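Local coordinates for protein Rd1NTF2_05_I64F_A80G_T94P_D101K_L106W (Synthetic construct, PDB 6W3F) that is a de novo designed NTF2-like protein, probably made to explore diverse pocket structures, with no natural function known, at residues L15-R19 and H62-T66. Residues are numbered along the deposited sequence; the frame is centred on the assembly and turned at random.
Sequences LDIMR and HISFT
Arg19, on helix 6-20, reaches the backbone of Ile63 on strand 62-73, an outermost strand of the curved sheet in this NTF2-like fold. Segments 15-19 and 62-66 run nearly antiparallel, at 163°, their axes 9.4 Å apart at closest.

The polar part centres on the carbonyl of Ile63. Arg19 NH2 donates to Ile63 O at 2.6 Å, with a nearly straight N-H...O angle of 166°. The oxygen lies at the guanidinium edge, close to its plane. Arg19 NE adds a weak, bent bond to the same oxygen. Water 1 accepts from Ile63 N at 2.8 Å and, weakly, from Arg19 NE, so both backbone polar groups of Ile63 are engaged. The Arg19 side chain is extended from CG to NE, carrying the guanidinium to the strand. On the helix side, Arg19 NH1 forms a salt bridge with Asp16 OD1, 3.5 Å away, and Leu15 CB covers one guanidinium face.

In the apolar part, Ile63 CG2 packs 3.8 Å from Arg19 CG, and Leu15 CD2 lies 4.3 Å from Ile63 CG1.

Backbone hydrogen bonds join His62 to Val86 and Ser64 to Arg84 of strand 76-87. His62 NE2 and Ser64 OG share a hydrogen bond of 3.1 Å.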
loop_
_atom_site.group_PDB
_atom_site.type_symbol
_atom_site.label_atom_id
_atom_site.label_comp_id
_atom_site.label_asym_id
_atom_site.label_seq_id
_atom_site.Cartn_x
_atom_site.Cartn_y
_atom_site.Cartn_z
ATOM N N LEU A 15 -6.207 -0.345 2.620
ATOM C CA LEU A 15 -6.698 0.959 3.058
ATOM C C LEU A 15 -7.337 0.877 4.435
ATOM O O LEU A 15 -7.145 1.763 5.278
ATOM C CB LEU A 15 -7.714 1.512 2.059
ATOM C CG LEU A 15 -7.222 2.109 0.734
ATOM C CD1 LEU A 15 -8.417 2.505 -0.126
ATOM C CD2 LEU A 15 -6.298 3.293 1.008
ATOM N N ASP A 16 -8.128 -0.160 4.673
ATOM C CA ASP A 16 -8.755 -0.323 5.977
ATOM C C ASP A 16 -7.716 -0.588 7.070
ATOM O O ASP A 16 -7.849 -0.084 8.185
ATOM C CB ASP A 16 -9.791 -1.444 5.907
ATOM C CG ASP A 16 -11.012 -1.056 5.079
ATOM O OD1 ASP A 16 -11.093 0.124 4.683
ATOM O OD2 ASP A 16 -11.886 -1.919 4.822
ATOM N N ILE A 17 -6.674 -1.361 6.783
ATOM C CA ILE A 17 -5.607 -1.533 7.768
ATOM C C ILE A 17 -4.972 -0.185 8.092
ATOM O O ILE A 17 -4.829 0.198 9.260
ATOM C CB ILE A 17 -4.568 -2.556 7.262
ATOM C CG1 ILE A 17 -5.192 -3.962 7.246
ATOM C CG2 ILE A 17 -3.310 -2.506 8.121
ATOM C CD1 ILE A 17 -4.335 -5.016 6.595
ATOM N N MET A 18 -4.619 0.584 7.061
ATOM C CA MET A 18 -3.948 1.856 7.310
ATOM C C MET A 18 -4.859 2.838 8.032
ATOM O O MET A 18 -4.419 3.523 8.957
ATOM C CB MET A 18 -3.450 2.450 5.994
ATOM C CG MET A 18 -2.236 1.717 5.467
ATOM S SD MET A 18 -1.787 2.234 3.826
ATOM C CE MET A 18 -0.299 1.279 3.591
ATOM N N ARG A 19 -6.126 2.925 7.622
ATOM C CA ARG A 19 -7.073 3.790 8.315
ATOM C C ARG A 19 -7.179 3.411 9.786
ATOM O O ARG A 19 -7.224 4.284 10.660
ATOM C CB ARG A 19 -8.443 3.707 7.643
ATOM C CG ARG A 19 -8.496 4.420 6.298
ATOM C CD ARG A 19 -9.783 4.121 5.531
ATOM N NE ARG A 19 -9.807 4.746 4.203
ATOM C CZ ARG A 19 -10.601 4.353 3.210
ATOM N NH1 ARG A 19 -11.444 3.340 3.379
ATOM N NH2 ARG A 19 -10.563 4.979 2.042
ATOM N N HIS A 62 -8.530 11.742 5.270
ATOM C CA HIS A 62 -9.121 10.781 4.353
ATOM C C HIS A 62 -8.014 10.296 3.442
ATOM O O HIS A 62 -7.151 11.083 3.036
ATOM C CB HIS A 62 -10.244 11.357 3.486
ATOM C CG HIS A 62 -10.633 10.469 2.339
ATOM N ND1 HIS A 62 -11.527 9.429 2.477
ATOM C CD2 HIS A 62 -10.238 10.453 1.043
ATOM C CE1 HIS A 62 -11.677 8.820 1.314
ATOM N NE2 HIS A 62 -10.905 9.421 0.427
ATOM N N ILE A 63 -8.046 9.011 3.121
ATOM C CA ILE A 63 -7.078 8.434 2.202
ATOM C C ILE A 63 -7.837 7.493 1.278
ATOM O O ILE A 63 -8.671 6.703 1.729
ATOM C CB ILE A 63 -5.948 7.738 2.984
ATOM C CG1 ILE A 63 -4.864 7.234 2.029
ATOM C CG2 ILE A 63 -6.517 6.624 3.842
ATOM C CD1 ILE A 63 -3.610 6.758 2.764
ATOM N N SER A 64 -7.589 7.607 -0.013
ATOM C CA SER A 64 -8.148 6.692 -0.992
ATOM C C SER A 64 -7.124 6.469 -2.087
ATOM O O SER A 64 -6.117 7.179 -2.170
ATOM C CB SER A 64 -9.458 7.235 -1.593
ATOM O OG SER A 64 -9.279 8.548 -2.078
ATOM N N PHE A 65 -7.383 5.459 -2.927
ATOM C CA PHE A 65 -6.505 5.100 -4.025
ATOM C C PHE A 65 -7.347 4.742 -5.237
ATOM O O PHE A 65 -8.265 3.919 -5.140
ATOM C CB PHE A 65 -5.602 3.934 -3.651
ATOM C CG PHE A 65 -4.737 3.427 -4.780
ATOM C CD1 PHE A 65 -3.582 4.087 -5.135
ATOM C CD2 PHE A 65 -5.065 2.268 -5.458
ATOM C CE1 PHE A 65 -2.767 3.604 -6.150
ATOM C CE2 PHE A 65 -4.241 1.772 -6.478
ATOM C CZ PHE A 65 -3.102 2.443 -6.816
ATOM N N THR A 66 -7.059 5.400 -6.359
ATOM C CA THR A 66 -7.741 5.161 -7.621
ATOM C C THR A 66 -6.789 4.446 -8.564
ATOM O O THR A 66 -5.777 5.019 -8.983
ATOM C CB THR A 66 -8.216 6.466 -8.243
ATOM O OG1 THR A 66 -9.138 7.087 -7.345
ATOM C CG2 THR A 66 -8.856 6.202 -9.589
HETATM O O HOH W 1 -9.496 7.477 4.959
#